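Local coordinates for protein PilM (Escherichia coli, PDB 3EOI) that is a plasmid-encoded PilM-family protein of unknown function that probably takes part in pilus biogenesis, at residues R66-L77 with V114-N124. Residues are numbered along the deposited sequence; the frame is centred on the assembly and turned at random.
Sequences RVFVWAKEKPGL and VIPDQVIIWMN
Met123 carries CG anti to its backbone N (chi1 -176°), which lays its chain alongside Phe68, both pointing the same way. Met123 CG sits over one face of the Phe68 ring, 3.8 Å from the centroid and offset toward the rim. Met123 SD reaches Phe68 CE1 obliquely at 3.3 Å, a Met-aromatic contact, and also lies over one face of the Arg66 guanidinium. At chi1 67° Trp70 turns its indole onto residues 115-116. There Ile115 CG1 makes a CH-pi contact over the Trp70 six-membered ring, 4.1 Å from its centroid. Pro116 CD comes within 3.4 Å of Trp70 NE1. Ile115 CD1 goes on to Phe68, so the Ile115 side chain touches both aromatic residues. On the other face of the sheet, Val69 CG2 meets the edge of the Trp122 ring at CE3, 3.6 Å away. Further along, Ile120 CD1 packs on Leu77.

Strands 66-72 and 119-123 run antiparallel. Val69 and Trp122 form a hydrogen-bonded pair, as do Ala71 and Ile120. The ladder extends to Val67 with Asn124, whose C-terminal carboxylate forms a salt bridge with Arg39. Glu73 N adds a bond to Gln118 O.

The C-terminal strand 119-123 is thus inserted between 66-72 and 92-95, as the middle strand of a five-stranded antiparallel sheet. Strand 59-63 flanks 66-72. Helix 10-34 packs against Trp122 and Val67, through Met25, Asn29 and Ile28.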
ATOM      1  N   ARG A  66     -13.075  -5.111   2.441  1.00  7.58           N
ATOM      2  CA  ARG A  66     -11.647  -5.294   2.680  1.00  9.67           C
ATOM      3  C   ARG A  66     -10.988  -4.002   2.293  1.00  9.57           C
ATOM      4  O   ARG A  66     -11.475  -3.299   1.416  1.00  8.87           O
ATOM      5  CB  ARG A  66     -11.093  -6.450   1.851  1.00 11.67           C
ATOM      6  CG  ARG A  66     -11.631  -7.800   2.373  1.00 12.78           C
ATOM      7  CD  ARG A  66     -11.105  -8.995   1.598  1.00 15.17           C
ATOM      8  NE  ARG A  66     -11.737  -9.081   0.288  1.00 15.43           N
ATOM      9  CZ  ARG A  66     -11.990 -10.238  -0.338  1.00 16.30           C
ATOM     10  NH1 ARG A  66     -12.606 -10.218  -1.519  1.00 15.34           N
ATOM     11  NH2 ARG A  66     -11.630 -11.392   0.224  1.00 15.50           N
ATOM     12  N   VAL A  67      -9.878  -3.705   2.919  1.00  8.15           N
ATOM     13  CA  VAL A  67      -9.133  -2.533   2.575  1.00  7.45           C
ATOM     14  C   VAL A  67      -7.840  -2.940   1.864  1.00  7.75           C
ATOM     15  O   VAL A  67      -7.146  -3.935   2.227  1.00  8.70           O
ATOM     16  CB  VAL A  67      -8.771  -1.690   3.827  1.00  7.27           C
ATOM     17  CG1 VAL A  67      -7.902  -2.439   4.853  1.00  9.33           C
ATOM     18  CG2 VAL A  67      -8.116  -0.328   3.437  1.00 10.07           C
ATOM     19  N   PHE A  68      -7.512  -2.136   0.863  1.00  6.26           N
ATOM     20  CA  PHE A  68      -6.355  -2.362  -0.002  1.00  6.12           C
ATOM     21  C   PHE A  68      -5.509  -1.085   0.034  1.00  7.49           C
ATOM     22  O   PHE A  68      -6.044   0.054  -0.152  1.00  7.64           O
ATOM     23  CB  PHE A  68      -6.801  -2.501  -1.450  1.00  8.99           C
ATOM     24  CG  PHE A  68      -7.712  -3.656  -1.716  1.00  8.59           C
ATOM     25  CD1 PHE A  68      -7.229  -4.825  -2.288  1.00 10.65           C
ATOM     26  CD2 PHE A  68      -9.087  -3.577  -1.388  1.00 11.56           C
ATOM     27  CE1 PHE A  68      -8.098  -5.928  -2.513  1.00 11.10           C
ATOM     28  CE2 PHE A  68      -9.918  -4.646  -1.599  1.00 10.47           C
ATOM     29  CZ  PHE A  68      -9.440  -5.813  -2.161  1.00 13.67           C
ATOM     30  N   VAL A  69      -4.204  -1.262   0.209  1.00  5.81           N
ATOM     31  CA  VAL A  69      -3.270  -0.150   0.275  1.00  6.13           C
ATOM     32  C   VAL A  69      -2.122  -0.531  -0.665  1.00  8.23           C
ATOM     33  O   VAL A  69      -1.621  -1.669  -0.629  1.00  7.80           O
ATOM     34  CB  VAL A  69      -2.689   0.042   1.709  1.00  6.45           C
ATOM     35  CG1 VAL A  69      -1.627   1.128   1.737  1.00 11.37           C
ATOM     36  CG2 VAL A  69      -3.816   0.324   2.669  1.00 11.83           C
ATOM     37  N   TRP A  70      -1.733   0.383  -1.528  1.00  7.07           N
ATOM     38  CA  TRP A  70      -0.733  -0.015  -2.520  1.00  5.83           C
ATOM     39  C   TRP A  70       0.191   1.106  -2.963  1.00  7.42           C
ATOM     40  O   TRP A  70      -0.106   2.318  -2.809  1.00  7.27           O
ATOM     41  CB  TRP A  70      -1.427  -0.613  -3.754  1.00  7.27           C
ATOM     42  CG  TRP A  70      -2.270   0.381  -4.594  1.00  7.95           C
ATOM     43  CD1 TRP A  70      -1.826   1.186  -5.587  1.00  8.23           C
ATOM     44  CD2 TRP A  70      -3.669   0.657  -4.443  1.00  6.57           C
ATOM     45  NE1 TRP A  70      -2.866   1.910  -6.113  1.00  8.41           N
ATOM     46  CE2 TRP A  70      -4.010   1.630  -5.401  1.00  8.02           C
ATOM     47  CE3 TRP A  70      -4.668   0.163  -3.599  1.00  8.31           C
ATOM     48  CZ2 TRP A  70      -5.280   2.113  -5.529  1.00  9.00           C
ATOM     49  CZ3 TRP A  70      -5.972   0.688  -3.731  1.00  8.16           C
ATOM     50  CH2 TRP A  70      -6.247   1.663  -4.705  1.00  8.95           C
ATOM     51  N   ALA A  71       1.328   0.654  -3.499  1.00  8.48           N
ATOM     52  CA  ALA A  71       2.315   1.597  -4.076  1.00  9.79           C
ATOM     53  C   ALA A  71       2.988   0.980  -5.285  1.00 10.22           C
ATOM     54  O   ALA A  71       3.103  -0.238  -5.397  1.00 11.01           O
ATOM     55  CB  ALA A  71       3.345   2.029  -3.029  1.00 10.92           C
ATOM     56  N   LYS A  72       3.411   1.835  -6.219  1.00 11.24           N
ATOM     57  CA  LYS A  72       4.099   1.381  -7.421  1.00 13.36           C
ATOM     58  C   LYS A  72       5.345   0.583  -7.032  1.00 10.82           C
ATOM     59  O   LYS A  72       6.154   1.067  -6.268  1.00 10.73           O
ATOM     60  CB  LYS A  72       4.511   2.593  -8.270  1.00 16.68           C
ATOM     61  CG  LYS A  72       5.371   2.271  -9.497  1.00 32.58           C
ATOM     62  CD  LYS A  72       5.233   3.342 -10.636  1.00 24.33           C
ATOM     63  CE  LYS A  72       6.415   4.335 -10.685  1.00 33.37           C
ATOM     64  NZ  LYS A  72       6.350   5.302 -11.860  1.00 28.38           N
ATOM     65  N   GLU A  73       5.499  -0.602  -7.616  1.00  9.35           N
ATOM     66  CA  GLU A  73       6.632  -1.499  -7.283  1.00  8.90           C
ATOM     67  C   GLU A  73       7.944  -0.940  -7.849  1.00  8.39           C
ATOM     68  O   GLU A  73       7.972  -0.384  -8.933  1.00  9.01           O
ATOM     69  CB  GLU A  73       6.352  -2.834  -7.939  1.00 12.55           C
ATOM     70  CG  GLU A  73       7.142  -4.011  -7.505  1.00 25.20           C
ATOM     71  CD  GLU A  73       6.696  -5.244  -8.296  1.00 14.53           C
ATOM     72  OE1 GLU A  73       6.155  -5.067  -9.441  1.00 25.40           O
ATOM     73  OE2 GLU A  73       6.884  -6.373  -7.806  1.00 25.17           O
ATOM     74  N   LYS A  74       8.997  -1.105  -7.063  1.00  8.76           N
ATOM     75  CA  LYS A  74      10.372  -0.807  -7.451  1.00  8.22           C
ATOM     76  C   LYS A  74      11.273  -1.864  -6.910  1.00  7.56           C
ATOM     77  O   LYS A  74      10.955  -2.501  -5.899  1.00  7.29           O
ATOM     78  CB  LYS A  74      10.759   0.527  -6.796  1.00 11.52           C
ATOM     79  CG  LYS A  74       9.811   1.651  -7.180  1.00 13.17           C
ATOM     80  CD  LYS A  74      10.063   2.137  -8.575  1.00 16.13           C
ATOM     81  CE  LYS A  74       9.218   3.360  -8.924  1.00 16.93           C
ATOM     82  NZ  LYS A  74       9.680   3.722 -10.281  1.00 20.10           N
ATOM     83  N   PRO A  75      12.450  -2.010  -7.529  1.00  8.32           N
ATOM     84  CA  PRO A  75      13.383  -2.973  -6.961  1.00  8.64           C
ATOM     85  C   PRO A  75      13.674  -2.651  -5.490  1.00  7.86           C
ATOM     86  O   PRO A  75      13.994  -1.474  -5.160  1.00  9.31           O
ATOM     87  CB  PRO A  75      14.659  -2.815  -7.834  1.00 10.31           C
ATOM     88  CG  PRO A  75      14.466  -1.582  -8.624  1.00 14.92           C
ATOM     89  CD  PRO A  75      13.008  -1.162  -8.600  1.00 10.19           C
ATOM     90  N   GLY A  76      13.591  -3.669  -4.612  1.00  7.52           N
ATOM     91  CA  GLY A  76      13.926  -3.534  -3.217  1.00  7.81           C
ATOM     92  C   GLY A  76      12.830  -2.847  -2.384  1.00  8.60           C
ATOM     93  O   GLY A  76      12.970  -2.722  -1.186  1.00  9.02           O
ATOM     94  N   LEU A  77      11.754  -2.377  -3.004  1.00  6.25           N
ATOM     95  CA  LEU A  77      10.699  -1.756  -2.204  1.00  6.79           C
ATOM     96  C   LEU A  77      10.117  -2.819  -1.252  1.00  7.64           C
ATOM     97  O   LEU A  77       9.816  -2.529  -0.103  1.00  8.45           O
ATOM     98  CB  LEU A  77       9.625  -1.126  -3.120  1.00  7.36           C
ATOM     99  CG  LEU A  77       8.400  -0.501  -2.425  1.00  9.24           C
ATOM    100  CD1 LEU A  77       8.845   0.601  -1.426  1.00  9.05           C
ATOM    101  CD2 LEU A  77       7.377  -0.004  -3.410  1.00  9.46           C
ATOM    102  N   VAL A 114      -9.980  -0.872 -10.103  1.00  9.80           N
ATOM    103  CA  VAL A 114      -9.210   0.368 -10.038  1.00  9.51           C
ATOM    104  C   VAL A 114      -7.819   0.234  -9.401  1.00 10.46           C
ATOM    105  O   VAL A 114      -7.118   1.237  -9.254  1.00 11.49           O
ATOM    106  CB  VAL A 114     -10.017   1.487  -9.361  1.00  9.90           C
ATOM    107  CG1 VAL A 114     -11.284   1.673 -10.127  1.00 11.75           C
ATOM    108  CG2 VAL A 114     -10.302   1.132  -7.914  1.00 13.94           C
ATOM    109  N   ILE A 115      -7.403  -0.986  -9.083  1.00  9.75           N
ATOM    110  CA  ILE A 115      -6.032  -1.171  -8.627  1.00 12.14           C
ATOM    111  C   ILE A 115      -5.112  -1.461  -9.813  1.00 12.28           C
ATOM    112  O   ILE A 115      -5.369  -2.385 -10.584  1.00 12.98           O
ATOM    113  CB  ILE A 115      -5.982  -2.273  -7.646  1.00 12.73           C
ATOM    114  CG1 ILE A 115      -6.918  -1.909  -6.473  1.00 16.02           C
ATOM    115  CG2 ILE A 115      -4.537  -2.456  -7.215  1.00 15.14           C
ATOM    116  CD1 ILE A 115      -7.055  -2.996  -5.517  1.00 15.98           C
ATOM    117  N   PRO A 116      -4.045  -0.678  -9.968  1.00 11.40           N
ATOM    118  CA  PRO A 116      -3.186  -0.896 -11.139  1.00 12.80           C
ATOM    119  C   PRO A 116      -2.245  -2.105 -10.980  1.00 12.93           C
ATOM    120  O   PRO A 116      -2.069  -2.612  -9.871  1.00 11.73           O
ATOM    121  CB  PRO A 116      -2.374   0.420 -11.253  1.00 14.06           C
ATOM    122  CG  PRO A 116      -2.661   1.192  -9.963  1.00 15.74           C
ATOM    123  CD  PRO A 116      -3.519   0.373  -9.072  1.00 13.68           C
ATOM    124  N   ASP A 117      -1.692  -2.558 -12.106  1.00 12.17           N
ATOM    125  CA  ASP A 117      -0.703  -3.606 -12.114  1.00 13.38           C
ATOM    126  C   ASP A 117       0.624  -3.050 -11.611  1.00 12.94           C
ATOM    127  O   ASP A 117       0.823  -1.829 -11.554  1.00 12.40           O
ATOM    128  CB  ASP A 117      -0.523  -4.123 -13.535  1.00 16.81           C
ATOM    129  CG  ASP A 117      -1.664  -4.985 -13.976  1.00 21.21           C
ATOM    130  OD1 ASP A 117      -2.329  -5.579 -13.090  1.00 19.37           O
ATOM    131  OD2 ASP A 117      -1.911  -5.056 -15.208  1.00 20.13           O
ATOM    132  N   GLN A 118       1.534  -3.957 -11.273  1.00 13.13           N
ATOM    133  CA  GLN A 118       2.914  -3.580 -10.944  1.00 13.22           C
ATOM    134  C   GLN A 118       2.916  -2.724  -9.686  1.00 12.60           C
ATOM    135  O   GLN A 118       3.629  -1.704  -9.568  1.00 12.71           O
ATOM    136  CB  GLN A 118       3.589  -2.849 -12.113  1.00 17.70           C
ATOM    137  CG  GLN A 118       3.503  -3.678 -13.414  1.00 29.70           C
ATOM    138  CD  GLN A 118       4.491  -3.257 -14.485  1.00 23.00           C
ATOM    139  OE1 GLN A 118       4.774  -2.072 -14.683  1.00 30.74           O
ATOM    140  NE2 GLN A 118       5.024  -4.257 -15.196  1.00 31.56           N
ATOM    141  N   VAL A 119       2.054  -3.128  -8.734  1.00 12.03           N
ATOM    142  CA  VAL A 119       2.114  -2.568  -7.376  1.00 10.31           C
ATOM    143  C   VAL A 119       2.408  -3.617  -6.333  1.00 10.64           C
ATOM    144  O   VAL A 119       2.157  -4.806  -6.545  1.00  9.81           O
ATOM    145  CB  VAL A 119       0.783  -1.796  -6.982  1.00 12.03           C
ATOM    146  CG1 VAL A 119       0.533  -0.631  -7.917  1.00 10.46           C
ATOM    147  CG2 VAL A 119      -0.418  -2.694  -7.005  1.00 11.40           C
ATOM    148  N   ILE A 120       2.968  -3.158  -5.210  1.00  8.61           N
ATOM    149  CA  ILE A 120       2.940  -3.955  -4.003  1.00  8.28           C
ATOM    150  C   ILE A 120       1.725  -3.556  -3.196  1.00  8.08           C
ATOM    151  O   ILE A 120       1.404  -2.328  -3.091  1.00  7.80           O
ATOM    152  CB  ILE A 120       4.199  -3.727  -3.163  1.00  9.45           C
ATOM    153  CG1 ILE A 120       5.444  -4.285  -3.895  1.00  7.89           C
ATOM    154  CG2 ILE A 120       3.999  -4.397  -1.770  1.00 10.66           C
ATOM    155  CD1 ILE A 120       6.762  -3.891  -3.253  1.00 13.36           C
ATOM    156  N   ILE A 121       1.043  -4.558  -2.649  1.00  7.54           N
ATOM    157  CA  ILE A 121      -0.258  -4.300  -2.047  1.00  8.23           C
ATOM    158  C   ILE A 121      -0.453  -4.998  -0.745  1.00  8.74           C
ATOM    159  O   ILE A 121       0.163  -6.047  -0.497  1.00  9.08           O
ATOM    160  CB  ILE A 121      -1.409  -4.681  -3.035  1.00  9.61           C
ATOM    161  CG1 ILE A 121      -2.773  -4.183  -2.536  1.00  9.09           C
ATOM    162  CG2 ILE A 121      -1.396  -6.191  -3.321  1.00  9.96           C
ATOM    163  CD1 ILE A 121      -3.717  -3.960  -3.705  1.00 12.82           C
ATOM    164  N   TRP A 122      -1.229  -4.333   0.130  1.00  7.51           N
ATOM    165  CA  TRP A 122      -1.601  -4.923   1.418  1.00  7.69           C
ATOM    166  C   TRP A 122      -3.110  -4.952   1.456  1.00  7.89           C
ATOM    167  O   TRP A 122      -3.774  -3.926   1.153  1.00 10.10           O
ATOM    168  CB  TRP A 122      -1.036  -4.046   2.536  1.00  9.08           C
ATOM    169  CG  TRP A 122      -1.429  -4.405   3.972  1.00 10.93           C
ATOM    170  CD1 TRP A 122      -0.820  -5.320   4.771  1.00 10.42           C
ATOM    171  CD2 TRP A 122      -2.405  -3.742   4.802  1.00  9.99           C
ATOM    172  NE1 TRP A 122      -1.381  -5.302   6.050  1.00 11.18           N
ATOM    173  CE2 TRP A 122      -2.353  -4.346   6.083  1.00 10.53           C
ATOM    174  CE3 TRP A 122      -3.375  -2.738   4.558  1.00  9.24           C
ATOM    175  CZ2 TRP A 122      -3.207  -3.967   7.131  1.00 10.19           C
ATOM    176  CZ3 TRP A 122      -4.199  -2.343   5.625  1.00  9.51           C
ATOM    177  CH2 TRP A 122      -4.107  -2.937   6.865  1.00 11.82           C
ATOM    178  N   MET A 123      -3.673  -6.114   1.703  1.00  7.80           N
ATOM    179  CA  MET A 123      -5.126  -6.221   1.743  1.00  8.91           C
ATOM    180  C   MET A 123      -5.506  -6.819   3.095  1.00  9.94           C
ATOM    181  O   MET A 123      -4.980  -7.881   3.449  1.00 10.16           O
ATOM    182  CB  MET A 123      -5.623  -7.141   0.618  1.00 10.38           C
ATOM    183  CG  MET A 123      -7.195  -7.201   0.562  1.00 12.46           C
ATOM    184  SD  MET A 123      -7.944  -8.526  -0.489  1.00  9.00           S
ATOM    185  CE  MET A 123      -7.415  -9.829   0.627  1.00 15.91           C
ATOM    186  N   ASN A 124      -6.370  -6.131   3.830  1.00  9.20           N
ATOM    187  CA  ASN A 124      -6.680  -6.521   5.211  1.00  9.42           C
ATOM    188  C   ASN A 124      -8.085  -6.047   5.626  1.00 10.41           C
ATOM    189  O   ASN A 124      -8.948  -5.668   4.798  1.00 10.92           O
ATOM    190  CB  ASN A 124      -5.654  -5.920   6.161  1.00  9.10           C
ATOM    191  CG  ASN A 124      -5.691  -6.565   7.576  1.00 10.44           C
ATOM    192  OD1 ASN A 124      -5.789  -7.778   7.719  1.00  9.00           O
ATOM    193  ND2 ASN A 124      -5.670  -5.728   8.622  1.00 10.12           N
ATOM    194  OXT ASN A 124      -8.398  -5.994   6.811  1.00 11.42           O
TER